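Local coordinates for protein Cry23AA1 (PDB 4RHZ) that is a crystal toxin with an aerolysin-type fold that binds zinc, pairs with Cry37Aa1 in a binary complex and probably acts by forming membrane pores, at residues P29-F34 with G171-R176; F101-V106 with G157-P162; V114-N119 with G217-A222; I228-E233 with T247-G252. All coordinates share one frame; numbering follows the deposited sequence.

Interaction 1. Residues P29-F34 with G171-R176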
loop_
_atom_site.group_PDB
_atom_site.type_symbol
_atom_site.label_atom_id
_atom_site.label_comp_id
_atom_site.label_asym_id
_atom_site.label_seq_id
_atom_site.Cartn_x
_atom_site.Cartn_y
_atom_site.Cartn_z
ATOM N N PRO A 29 30.143 -26.698 -20.965
ATOM C CA PRO A 29 30.505 -26.560 -19.547
ATOM C C PRO A 29 31.032 -25.149 -19.188
ATOM O O PRO A 29 31.061 -24.802 -18.029
ATOM C CB PRO A 29 31.648 -27.616 -19.361
ATOM C CG PRO A 29 31.455 -28.645 -20.565
ATOM C CD PRO A 29 31.003 -27.698 -21.677
ATOM N N SER A 30 31.431 -24.330 -20.156
ATOM C CA SER A 30 31.807 -22.920 -19.843
ATOM C C SER A 30 30.591 -22.020 -19.554
ATOM O O SER A 30 30.733 -20.811 -19.285
ATOM C CB SER A 30 32.532 -22.244 -21.036
ATOM O OG SER A 30 31.628 -22.094 -22.152
ATOM N N PHE A 31 29.406 -22.569 -19.740
ATOM C CA PHE A 31 28.237 -21.720 -19.648
ATOM C C PHE A 31 27.940 -21.290 -18.221
ATOM O O PHE A 31 27.817 -22.125 -17.330
ATOM C CB PHE A 31 27.011 -22.342 -20.233
ATOM C CG PHE A 31 25.963 -21.361 -20.446
ATOM C CD1 PHE A 31 25.942 -20.622 -21.607
ATOM C CD2 PHE A 31 25.015 -21.101 -19.438
ATOM C CE1 PHE A 31 24.948 -19.679 -21.819
ATOM C CE2 PHE A 31 24.043 -20.148 -19.628
ATOM C CZ PHE A 31 24.003 -19.426 -20.846
ATOM N N LYS A 32 27.855 -19.983 -18.005
ATOM C CA LYS A 32 27.467 -19.553 -16.670
ATOM C C LYS A 32 26.417 -18.424 -16.553
ATOM O O LYS A 32 26.330 -17.499 -17.375
ATOM C CB LYS A 32 28.686 -19.401 -15.709
ATOM C CG LYS A 32 29.802 -18.493 -16.211
ATOM C CD LYS A 32 30.956 -18.285 -15.145
ATOM C CE LYS A 32 31.723 -16.948 -15.372
ATOM N NZ LYS A 32 31.917 -16.143 -14.097
ATOM N N VAL A 33 25.596 -18.562 -15.519
ATOM C CA VAL A 33 24.693 -17.490 -15.100
ATOM C C VAL A 33 25.193 -16.898 -13.765
ATOM O O VAL A 33 25.531 -17.602 -12.856
ATOM C CB VAL A 33 23.287 -18.017 -14.928
ATOM C CG1 VAL A 33 22.296 -16.846 -14.512
ATOM C CG2 VAL A 33 22.822 -18.738 -16.206
ATOM N N PHE A 34 25.230 -15.592 -13.653
ATOM C CA PHE A 34 25.700 -14.987 -12.405
ATOM C C PHE A 34 25.198 -13.533 -12.283
ATOM O O PHE A 34 24.495 -13.006 -13.220
ATOM C CB PHE A 34 27.262 -15.046 -12.341
ATOM C CG PHE A 34 27.937 -14.362 -13.517
ATOM C CD1 PHE A 34 28.466 -13.079 -13.388
ATOM C CD2 PHE A 34 28.005 -14.995 -14.786
ATOM C CE1 PHE A 34 29.120 -12.455 -14.501
ATOM C CE2 PHE A 34 28.634 -14.374 -15.888
ATOM C CZ PHE A 34 29.174 -13.106 -15.756
ATOM N N GLY A 171 29.604 -17.644 -21.855
ATOM C CA GLY A 171 29.742 -19.000 -22.349
ATOM C C GLY A 171 28.942 -19.317 -23.586
ATOM O O GLY A 171 28.313 -18.438 -24.147
ATOM N N THR A 172 28.962 -20.591 -24.025
ATOM C CA THR A 172 28.455 -20.898 -25.347
ATOM C C THR A 172 27.586 -22.119 -25.300
ATOM O O THR A 172 27.578 -22.854 -24.306
ATOM C CB THR A 172 29.617 -21.241 -26.300
ATOM O OG1 THR A 172 30.352 -22.357 -25.760
ATOM C CG2 THR A 172 30.556 -20.060 -26.517
ATOM N N LEU A 173 26.836 -22.319 -26.373
ATOM C CA LEU A 173 26.188 -23.593 -26.637
ATOM C C LEU A 173 26.908 -24.225 -27.830
ATOM O O LEU A 173 27.318 -23.529 -28.785
ATOM C CB LEU A 173 24.694 -23.416 -26.982
ATOM C CG LEU A 173 23.861 -23.038 -25.744
ATOM C CD1 LEU A 173 23.948 -21.485 -25.562
ATOM C CD2 LEU A 173 22.426 -23.546 -25.878
ATOM N N PHE A 174 27.003 -25.542 -27.764
ATOM C CA PHE A 174 27.435 -26.311 -28.857
ATOM C C PHE A 174 26.251 -26.666 -29.699
ATOM O O PHE A 174 25.384 -27.375 -29.226
ATOM C CB PHE A 174 28.190 -27.574 -28.406
ATOM C CG PHE A 174 28.825 -28.319 -29.585
ATOM C CD1 PHE A 174 29.748 -27.671 -30.410
ATOM C CD2 PHE A 174 28.414 -29.560 -29.923
ATOM C CE1 PHE A 174 30.306 -28.291 -31.506
ATOM C CE2 PHE A 174 28.953 -30.191 -31.036
ATOM C CZ PHE A 174 29.920 -29.556 -31.822
ATOM N N CYS A 175 26.207 -26.216 -30.953
ATOM C CA CYS A 175 25.011 -26.444 -31.793
ATOM C C CYS A 175 25.240 -27.280 -33.084
ATOM O O CYS A 175 26.140 -26.996 -33.904
ATOM C CB CYS A 175 24.287 -25.111 -32.130
ATOM S SG CYS A 175 24.455 -23.804 -30.810
ATOM N N ARG A 176 24.412 -28.298 -33.230
ATOM C CA ARG A 176 24.416 -29.187 -34.334
ATOM C C ARG A 176 23.182 -28.885 -35.182
ATOM O O ARG A 176 22.071 -28.990 -34.684
ATOM C CB ARG A 176 24.386 -30.661 -33.827
ATOM C CG ARG A 176 25.603 -31.118 -32.877
ATOM C CD ARG A 176 25.389 -32.571 -32.369
ATOM N NE ARG A 176 26.508 -33.228 -31.669
ATOM C CZ ARG A 176 26.708 -33.221 -30.324
ATOM N NH1 ARG A 176 25.868 -32.518 -29.543
ATOM N NH2 ARG A 176 27.747 -33.904 -29.747
#
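Ser30 OG is gripped by one hydrogen bond, to Asp28 OD2, from two residues earlier in the same turn. Its torsion (chi1 66°) sets it between the backbone N and the carbonyl carbon, on the side of 171-176. There it only touches, lying 3.6 Å from Gly171 CA. No hydrogen bond joins the two segments. Gly171 is the closest point of the two backbones, with its CA 4.1 Å from Phe31 CA. Its backbone is turned to phi 105°, and a beta carbon there would fall 2.5 Å from Ser30 O. It would also jam against the preceding carbonyl O, so the close approach depends on glycine. Phe31 CG is anti to the backbone N (chi1 -165°), which puts ring atom CD1 against the Gly171-Thr172 backbone. Phe31 CD1 meets Gly171 C at 3.8 Å, and its CE1 meets Leu173 CD1 at 4.3 Å. Tyr27 adds an edge-to-face partner to this ring. On both sides of the turn, backbone pairing resumes: Thr172 bonds with Asp28, and Lys32 with Ser170. Strands 22-27 and 32-40 thus follow one another antiparallel to the long strand 146-179, with 28-31 breaking the pairing, in the extended, strand-rich architecture of the aerolysin-type toxins.

Interaction 2. Residues F101-V106 with G157-P162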
loop_
_atom_site.group_PDB
_atom_site.type_symbol
_atom_site.label_atom_id
_atom_site.label_comp_id
_atom_site.label_asym_id
_atom_site.label_seq_id
_atom_site.Cartn_x
_atom_site.Cartn_y
_atom_site.Cartn_z
ATOM N N PHE A 101 12.663 -7.222 0.564
ATOM C CA PHE A 101 12.506 -5.805 0.304
ATOM C C PHE A 101 12.057 -4.992 1.583
ATOM O O PHE A 101 11.189 -5.416 2.380
ATOM C CB PHE A 101 11.447 -5.568 -0.767
ATOM C CG PHE A 101 11.559 -6.407 -2.004
ATOM C CD1 PHE A 101 11.030 -7.699 -2.035
ATOM C CD2 PHE A 101 12.084 -5.858 -3.184
ATOM C CE1 PHE A 101 11.065 -8.443 -3.159
ATOM C CE2 PHE A 101 12.125 -6.598 -4.326
ATOM C CZ PHE A 101 11.620 -7.900 -4.328
ATOM N N LYS A 102 12.602 -3.798 1.715
ATOM C CA LYS A 102 12.244 -2.897 2.789
ATOM C C LYS A 102 11.539 -1.737 2.141
ATOM O O LYS A 102 12.187 -0.987 1.419
ATOM C CB LYS A 102 13.501 -2.397 3.483
ATOM C CG LYS A 102 14.295 -3.535 4.144
ATOM C CD LYS A 102 13.842 -3.850 5.633
ATOM C CE LYS A 102 14.753 -4.870 6.366
ATOM N NZ LYS A 102 16.040 -4.251 6.836
ATOM N N PHE A 103 10.219 -1.629 2.346
ATOM C CA PHE A 103 9.491 -0.521 1.785
ATOM C C PHE A 103 9.134 0.528 2.860
ATOM O O PHE A 103 8.793 0.190 4.001
ATOM C CB PHE A 103 8.234 -0.990 1.078
ATOM C CG PHE A 103 8.470 -1.880 -0.123
ATOM C CD1 PHE A 103 7.806 -3.108 -0.221
ATOM C CD2 PHE A 103 9.295 -1.493 -1.151
ATOM C CE1 PHE A 103 7.979 -3.958 -1.343
ATOM C CE2 PHE A 103 9.501 -2.338 -2.284
ATOM C CZ PHE A 103 8.830 -3.570 -2.381
ATOM N N GLY A 104 9.260 1.800 2.500
ATOM C CA GLY A 104 8.730 2.894 3.318
ATOM C C GLY A 104 7.472 3.462 2.689
ATOM O O GLY A 104 7.077 3.068 1.584
ATOM N N PHE A 105 6.835 4.393 3.374
ATOM C CA PHE A 105 5.668 5.096 2.820
ATOM C C PHE A 105 5.910 6.605 2.752
ATOM O O PHE A 105 6.412 7.168 3.708
ATOM C CB PHE A 105 4.446 4.794 3.665
ATOM C CG PHE A 105 4.005 3.380 3.581
ATOM C CD1 PHE A 105 4.602 2.408 4.357
ATOM C CD2 PHE A 105 2.992 3.017 2.717
ATOM C CE1 PHE A 105 4.199 1.104 4.260
ATOM C CE2 PHE A 105 2.573 1.731 2.647
ATOM C CZ PHE A 105 3.173 0.768 3.411
ATOM N N VAL A 106 5.577 7.247 1.630
ATOM C CA VAL A 106 5.892 8.665 1.472
ATOM C C VAL A 106 5.120 9.482 2.503
ATOM O O VAL A 106 3.944 9.211 2.821
ATOM C CB VAL A 106 5.652 9.284 0.027
ATOM C CG1 VAL A 106 6.750 8.839 -1.052
ATOM C CG2 VAL A 106 4.209 9.081 -0.449
ATOM N N GLY A 157 -1.751 -0.675 4.995
ATOM C CA GLY A 157 -0.892 -0.283 3.845
ATOM C C GLY A 157 -1.065 -1.240 2.655
ATOM O O GLY A 157 -1.313 -2.426 2.861
ATOM N N THR A 158 -1.013 -0.697 1.442
ATOM C CA THR A 158 -1.027 -1.516 0.226
ATOM C C THR A 158 0.084 -1.082 -0.687
ATOM O O THR A 158 0.459 0.108 -0.742
ATOM C CB THR A 158 -2.251 -1.340 -0.615
ATOM O OG1 THR A 158 -2.330 0.041 -0.988
ATOM C CG2 THR A 158 -3.494 -1.795 0.127
ATOM N N TYR A 159 0.643 -2.046 -1.412
ATOM C CA TYR A 159 1.782 -1.702 -2.329
ATOM C C TYR A 159 1.744 -2.558 -3.593
ATOM O O TYR A 159 1.314 -3.719 -3.551
ATOM C CB TYR A 159 3.135 -1.801 -1.636
ATOM C CG TYR A 159 3.343 -3.141 -1.034
ATOM C CD1 TYR A 159 4.058 -4.166 -1.728
ATOM C CD2 TYR A 159 2.788 -3.443 0.216
ATOM C CE1 TYR A 159 4.195 -5.438 -1.179
ATOM C CE2 TYR A 159 2.896 -4.716 0.771
ATOM C CZ TYR A 159 3.610 -5.705 0.066
ATOM O OH TYR A 159 3.682 -6.925 0.664
ATOM N N ASN A 160 2.158 -1.975 -4.707
ATOM C CA ASN A 160 2.332 -2.733 -5.950
ATOM C C ASN A 160 3.616 -2.243 -6.597
ATOM O O ASN A 160 3.636 -1.158 -7.181
ATOM C CB ASN A 160 1.152 -2.545 -6.878
ATOM C CG ASN A 160 1.182 -3.544 -8.096
ATOM O OD1 ASN A 160 2.206 -4.212 -8.387
ATOM N ND2 ASN A 160 0.046 -3.639 -8.799
ATOM N N VAL A 161 4.704 -3.001 -6.466
ATOM C CA VAL A 161 6.009 -2.469 -6.909
ATOM C C VAL A 161 6.600 -3.282 -8.073
ATOM O O VAL A 161 6.802 -4.470 -7.931
ATOM C CB VAL A 161 7.000 -2.432 -5.785
ATOM C CG1 VAL A 161 8.284 -1.737 -6.210
ATOM C CG2 VAL A 161 6.417 -1.742 -4.500
ATOM N N PRO A 162 6.858 -2.637 -9.234
ATOM C CA PRO A 162 7.574 -3.349 -10.297
ATOM C C PRO A 162 8.981 -3.665 -9.850
ATOM O O PRO A 162 9.626 -2.854 -9.161
ATOM C CB PRO A 162 7.593 -2.347 -11.464
ATOM C CG PRO A 162 6.440 -1.374 -11.205
ATOM C CD PRO A 162 6.343 -1.324 -9.692
#
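The Phe103 ring is sandwiched. Phe101 CB from its own strand lies over one face, and Val161 CG2 lies over the opposite one. Both sit toward the rim, not over the centre. Val161 CG2 makes a CH-pi contact 4.1 Å from the centroid of the Phe103 ring, and it comes closest to Phe103 CZ at 3.7 Å. The two side chains reach toward each other tip to tip. Tyr159 stands beside them and crosses Phe103 at about a right angle. Its CD1 is 3.9 Å from Phe103 CE1, and the ring planes are tilted by 43°, so the pair is oblique. Tyr159 has CG in the crowded position between the backbone N and the carbonyl carbon (chi1 55°), which leaves one face of its ring on Phe103 CD1.

Strands 96-105 and 146-179 belong to two different sheets that pack face to face, as in a beta sandwich. The axes of segments 101-105 and 157-162 pass 9.5 Å apart, with N-to-C directions at 120°. Strands 96-105 and 111-119 form an antiparallel hairpin laid on the long sheet, consistent with the insertion hairpin of aerolysin-type relatives.

Further along, Phe105 points its ring tip at the glycine of the facing strand. Phe105 CE2 is 4.2 Å from Gly157 CA, and a beta carbon on Gly157 would strike Phe105 CZ. Thr158 O lies at the edge of that ring, 4.3 Å from Phe105 CE2. Ile45 packs on Phe103, Phe105 and Tyr159. The Tyr159 side chain is about 8 Å from the bound zinc ion.

Interaction 3. Residues V114-N119 with G217-A222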
loop_
_atom_site.group_PDB
_atom_site.type_symbol
_atom_site.label_atom_id
_atom_site.label_comp_id
_atom_site.label_asym_id
_atom_site.label_seq_id
_atom_site.Cartn_x
_atom_site.Cartn_y
_atom_site.Cartn_z
ATOM N N VAL A 114 9.322 -7.402 3.376
ATOM C CA VAL A 114 8.692 -8.506 2.672
ATOM C C VAL A 114 9.690 -9.203 1.709
ATOM O O VAL A 114 10.615 -8.582 1.161
ATOM C CB VAL A 114 7.406 -8.025 1.956
ATOM C CG1 VAL A 114 7.724 -7.087 0.814
ATOM C CG2 VAL A 114 6.603 -9.206 1.427
ATOM N N SER A 115 9.488 -10.488 1.509
ATOM C CA SER A 115 10.439 -11.301 0.781
ATOM C C SER A 115 9.660 -12.099 -0.252
ATOM O O SER A 115 8.506 -12.506 -0.022
ATOM C CB SER A 115 11.113 -12.311 1.730
ATOM O OG SER A 115 12.197 -11.724 2.454
ATOM N N ALA A 116 10.295 -12.358 -1.388
ATOM C CA ALA A 116 9.689 -13.293 -2.318
ATOM C C ALA A 116 10.771 -14.055 -3.101
ATOM O O ALA A 116 11.918 -13.592 -3.222
ATOM C CB ALA A 116 8.697 -12.583 -3.241
ATOM N N GLU A 117 10.381 -15.246 -3.544
ATOM C CA GLU A 117 11.177 -16.055 -4.416
ATOM C C GLU A 117 10.861 -15.830 -5.912
ATOM O O GLU A 117 9.764 -16.106 -6.388
ATOM C CB GLU A 117 11.103 -17.560 -4.085
ATOM C CG GLU A 117 12.469 -18.153 -4.586
ATOM C CD GLU A 117 12.830 -19.455 -4.013
ATOM O OE1 GLU A 117 13.810 -20.036 -4.523
ATOM O OE2 GLU A 117 12.151 -19.908 -3.073
ATOM N N TYR A 118 11.835 -15.297 -6.615
ATOM C CA TYR A 118 11.754 -15.190 -8.067
ATOM C C TYR A 118 12.468 -16.324 -8.835
ATOM O O TYR A 118 13.699 -16.413 -8.815
ATOM C CB TYR A 118 12.243 -13.846 -8.505
ATOM C CG TYR A 118 11.326 -12.772 -7.979
ATOM C CD1 TYR A 118 10.188 -12.407 -8.674
ATOM C CD2 TYR A 118 11.577 -12.158 -6.737
ATOM C CE1 TYR A 118 9.351 -11.418 -8.189
ATOM C CE2 TYR A 118 10.720 -11.187 -6.230
ATOM C CZ TYR A 118 9.634 -10.820 -6.942
ATOM O OH TYR A 118 8.811 -9.842 -6.407
ATOM N N ASN A 119 11.660 -17.171 -9.461
ATOM C CA ASN A 119 12.152 -18.156 -10.405
ATOM C C ASN A 119 12.112 -17.585 -11.848
ATOM O O ASN A 119 11.034 -17.362 -12.408
ATOM C CB ASN A 119 11.344 -19.437 -10.298
ATOM C CG ASN A 119 11.772 -20.520 -11.406
ATOM O OD1 ASN A 119 12.529 -20.240 -12.390
ATOM N ND2 ASN A 119 11.225 -21.721 -11.259
ATOM N N GLY A 217 9.280 -8.177 -13.156
ATOM C CA GLY A 217 8.177 -8.796 -12.390
ATOM C C GLY A 217 7.576 -7.840 -11.389
ATOM O O GLY A 217 7.665 -6.610 -11.543
ATOM N N PHE A 218 6.977 -8.379 -10.336
ATOM C CA PHE A 218 6.414 -7.483 -9.311
ATOM C C PHE A 218 6.414 -8.092 -7.897
ATOM O O PHE A 218 6.582 -9.295 -7.752
ATOM C CB PHE A 218 5.027 -7.015 -9.740
ATOM C CG PHE A 218 4.030 -8.126 -9.821
ATOM C CD1 PHE A 218 3.275 -8.473 -8.700
ATOM C CD2 PHE A 218 3.829 -8.829 -11.029
ATOM C CE1 PHE A 218 2.337 -9.516 -8.766
ATOM C CE2 PHE A 218 2.896 -9.868 -11.127
ATOM C CZ PHE A 218 2.154 -10.240 -9.987
ATOM N N ILE A 219 6.215 -7.255 -6.870
ATOM C CA ILE A 219 5.884 -7.737 -5.507
ATOM C C ILE A 219 4.702 -6.844 -5.076
ATOM O O ILE A 219 4.775 -5.617 -5.193
ATOM C CB ILE A 219 7.142 -7.620 -4.620
ATOM C CG1 ILE A 219 6.903 -8.036 -3.175
ATOM C CG2 ILE A 219 7.726 -6.176 -4.603
ATOM C CD1 ILE A 219 6.460 -9.398 -3.055
ATOM N N GLU A 220 3.573 -7.432 -4.713
ATOM C CA GLU A 220 2.453 -6.680 -4.314
ATOM C C GLU A 220 1.824 -7.284 -3.043
ATOM O O GLU A 220 2.047 -8.475 -2.725
ATOM C CB GLU A 220 1.427 -6.532 -5.432
ATOM C CG GLU A 220 0.596 -7.730 -5.590
ATOM C CD GLU A 220 -0.564 -7.548 -6.583
ATOM O OE1 GLU A 220 -1.116 -6.417 -6.713
ATOM O OE2 GLU A 220 -0.956 -8.552 -7.214
ATOM N N GLY A 221 1.029 -6.479 -2.320
ATOM C CA GLY A 221 0.547 -6.863 -0.938
ATOM C C GLY A 221 -0.388 -5.805 -0.303
ATOM O O GLY A 221 -0.471 -4.664 -0.787
ATOM N N ALA A 222 -1.058 -6.184 0.778
ATOM C CA ALA A 222 -1.925 -5.297 1.526
ATOM C C ALA A 222 -1.901 -5.916 2.901
ATOM O O ALA A 222 -2.208 -7.096 3.035
ATOM C CB ALA A 222 -3.374 -5.329 0.960
#
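Segments 114-119 and 217-222 are strands of two facing sheets, with axes 8.7 Å apart and N-to-C directions at 140°. They share no backbone hydrogen bonds, so side chains carry the contact. Ile219 stands at its middle. Its CG1 is anti to the backbone N (chi1 178°), and this branch runs out toward the other strand. Ile219 CG1 meets Val114 CG1 tip to tip at 4.2 Å. Ile219 CD1 comes down on Ala116 CB at 3.9 Å. The short side chain of Ala116 lies where the two backbones are nearest, with its CA 7.5 Å from Ile219 CA.

Tyr118 closes the other end. Its CG lies beside its own backbone N, and the ring reaches across to put the hydroxyl against 217-222. Tyr118 OH donates a hydrogen bond of 2.7 Å to Phe218 O. The hydroxyl sits above the carbonyl plane, 56° out of it, and so off the lone-pair directions. Phe218 O lies in the plane of the tyrosine ring, at its edge. The same hydroxyl touches Ile219 CB at 3.3 Å, so the buried polar group is set among apolar atoms and satisfied by a main-chain carbonyl.

Phe103 packs on both Val114 and Ile219, and Tyr159 on Val114. The side chain of Val114 is about 8 Å from the bound zinc ion. The arrangement is that of a beta sandwich, here between the probable insertion hairpin of an aerolysin-type toxin and its long sheet.

Interaction 4. Residues I228-E233 with T247-G252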
loop_
_atom_site.group_PDB
_atom_site.type_symbol
_atom_site.label_atom_id
_atom_site.label_comp_id
_atom_site.label_asym_id
_atom_site.label_seq_id
_atom_site.Cartn_x
_atom_site.Cartn_y
_atom_site.Cartn_z
ATOM N N ILE A 228 -3.837 1.103 16.767
ATOM C CA ILE A 228 -3.803 2.257 17.629
ATOM C C ILE A 228 -5.131 2.222 18.463
ATOM O O ILE A 228 -6.199 1.782 17.957
ATOM C CB ILE A 228 -3.744 3.523 16.782
ATOM C CG1 ILE A 228 -2.383 3.663 16.131
ATOM C CG2 ILE A 228 -3.969 4.793 17.642
ATOM C CD1 ILE A 228 -2.353 4.718 15.016
ATOM N N ILE A 229 -5.058 2.626 19.737
ATOM C CA ILE A 229 -6.269 2.816 20.567
ATOM C C ILE A 229 -6.464 4.294 20.710
ATOM O O ILE A 229 -5.591 5.002 21.221
ATOM C CB ILE A 229 -6.133 2.155 21.913
ATOM C CG1 ILE A 229 -6.142 0.623 21.695
ATOM C CG2 ILE A 229 -7.301 2.568 22.806
ATOM C CD1 ILE A 229 -5.710 -0.169 22.878
ATOM N N GLN A 230 -7.573 4.799 20.206
ATOM C CA GLN A 230 -7.724 6.216 20.155
ATOM C C GLN A 230 -8.771 6.589 21.217
ATOM O O GLN A 230 -9.926 6.133 21.163
ATOM C CB GLN A 230 -8.222 6.604 18.732
ATOM C CG GLN A 230 -8.761 7.999 18.582
ATOM C CD GLN A 230 -9.566 8.190 17.302
ATOM O OE1 GLN A 230 -8.980 8.185 16.206
ATOM N NE2 GLN A 230 -10.885 8.445 17.427
ATOM N N VAL A 231 -8.376 7.423 22.174
ATOM C CA VAL A 231 -9.250 7.654 23.361
ATOM C C VAL A 231 -9.719 9.072 23.423
ATOM O O VAL A 231 -8.901 10.025 23.499
ATOM C CB VAL A 231 -8.549 7.282 24.674
ATOM C CG1 VAL A 231 -9.523 7.524 25.902
ATOM C CG2 VAL A 231 -8.125 5.770 24.657
ATOM N N THR A 232 -11.041 9.214 23.404
ATOM C CA THR A 232 -11.680 10.520 23.637
ATOM C C THR A 232 -12.411 10.633 24.995
ATOM O O THR A 232 -13.301 9.820 25.292
ATOM C CB THR A 232 -12.696 10.854 22.474
ATOM O OG1 THR A 232 -11.966 10.856 21.219
ATOM C CG2 THR A 232 -13.240 12.200 22.651
ATOM N N GLU A 233 -12.063 11.639 25.807
ATOM C CA GLU A 233 -12.830 11.870 27.074
ATOM C C GLU A 233 -13.728 13.038 26.851
ATOM O O GLU A 233 -13.276 14.033 26.369
ATOM C CB GLU A 233 -11.945 12.276 28.248
ATOM C CG GLU A 233 -10.751 11.472 28.479
ATOM C CD GLU A 233 -9.910 11.905 29.740
ATOM O OE1 GLU A 233 -10.240 12.920 30.462
ATOM O OE2 GLU A 233 -8.909 11.208 29.995
ATOM N N THR A 247 -8.843 14.240 23.046
ATOM C CA THR A 247 -8.529 12.993 22.369
ATOM C C THR A 247 -7.033 12.690 22.407
ATOM O O THR A 247 -6.241 13.530 22.022
ATOM C CB THR A 247 -8.999 13.018 20.924
ATOM O OG1 THR A 247 -10.443 13.124 20.863
ATOM C CG2 THR A 247 -8.513 11.721 20.159
ATOM N N TYR A 248 -6.639 11.513 22.890
ATOM C CA TYR A 248 -5.202 11.128 22.837
ATOM C C TYR A 248 -5.074 9.691 22.267
ATOM O O TYR A 248 -6.055 8.948 22.227
ATOM C CB TYR A 248 -4.505 11.222 24.226
ATOM C CG TYR A 248 -5.193 10.399 25.307
ATOM C CD1 TYR A 248 -4.717 9.140 25.671
ATOM C CD2 TYR A 248 -6.322 10.889 25.979
ATOM C CE1 TYR A 248 -5.368 8.373 26.642
ATOM C CE2 TYR A 248 -6.979 10.134 26.987
ATOM C CZ TYR A 248 -6.491 8.893 27.317
ATOM O OH TYR A 248 -7.158 8.123 28.269
ATOM N N LEU A 249 -3.889 9.311 21.795
ATOM C CA LEU A 249 -3.735 8.016 21.095
ATOM C C LEU A 249 -2.704 7.181 21.761
ATOM O O LEU A 249 -1.635 7.670 22.093
ATOM C CB LEU A 249 -3.300 8.249 19.670
ATOM C CG LEU A 249 -4.192 9.162 18.820
ATOM C CD1 LEU A 249 -3.430 9.557 17.560
ATOM C CD2 LEU A 249 -5.471 8.555 18.505
ATOM N N ILE A 250 -3.035 5.922 21.985
ATOM C CA ILE A 250 -2.128 5.000 22.622
ATOM C C ILE A 250 -1.702 3.929 21.552
ATOM O O ILE A 250 -2.558 3.266 20.954
ATOM C CB ILE A 250 -2.874 4.280 23.767
ATOM C CG1 ILE A 250 -3.306 5.264 24.861
ATOM C CG2 ILE A 250 -2.008 3.107 24.364
ATOM C CD1 ILE A 250 -4.429 4.666 25.693
ATOM N N ASN A 251 -0.406 3.804 21.277
ATOM C CA ASN A 251 0.078 2.707 20.428
ATOM C C ASN A 251 -0.326 1.355 20.930
ATOM O O ASN A 251 -0.146 1.063 22.127
ATOM C CB ASN A 251 1.556 2.781 20.303
ATOM C CG ASN A 251 1.941 3.981 19.570
ATOM O OD1 ASN A 251 1.251 4.386 18.598
ATOM N ND2 ASN A 251 3.013 4.595 20.003
ATOM N N GLY A 252 -0.928 0.581 20.026
ATOM C CA GLY A 252 -1.305 -0.796 20.298
ATOM C C GLY A 252 -0.129 -1.671 19.903
ATOM O O GLY A 252 0.818 -1.737 20.652
#
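Val231 lies under the Tyr248 ring, its CB over one face and 3.9 Å from the ring centroid in a CH-pi contact. The two side chains run side by side. Tyr248 has the crowded torsion (chi1 56°), which folds its ring across to Val231. Ile250 CD1 extends this apolar row, meeting Val231 CG2 at 4.0 Å. On the other face of the sheet, Leu249 CD2 is packed tightly on Gln230 CG at 3.3 Å, and Ile228 CG2 touches Leu249 CB.

Strands 211-235 and 246-254 form an antiparallel beta hairpin. Val231 with Tyr248 and Ile229 with Ile250 are its hydrogen-bonded pairs, joined by four bonds. Ile250 N to Ile229 O is the straightest, at 179° and 2.8 Å. Val231 N meets Tyr248 O almost along the C=O axis, also at 2.8 Å.

At the polar edge, Glu233 OE2 lies near the plane of the Tyr248 ring, 3.7 Å from Tyr248 CE2. On the opposite face, Thr232 OG1 and Thr247 OG1 share a hydrogen bond of 2.8 Å. Thr247 OG1 also bonds Tyr30 OH of the Cry37Aa1 chain. The amide end of Gln230 is held by Cys99 N and Lys97 O of that chain.

Interactions 2 and 3 are buried near the centre of the chain and touch each other. They hold the hairpin 96-105/111-119 against strands 146-179 and 211-235, one by aromatic packing, the other by aliphatic packing and one side-chain hydrogen bond. Interaction 1 is a surface contact about 38 Å from interaction 2, centre to centre. It shares strand 146-179 with interaction 2 but rests on a glycine and van der Waals touches. Interaction 4 shares strand 211-235 with interaction 3. Among the four it alone has backbone bonds between its segments, and the face carrying Gln230, Thr247 and Leu249 meets Cry37Aa1. Interactions 1 and 4 lie on opposite sides of the chain's centre, about 63 Å apart between centres.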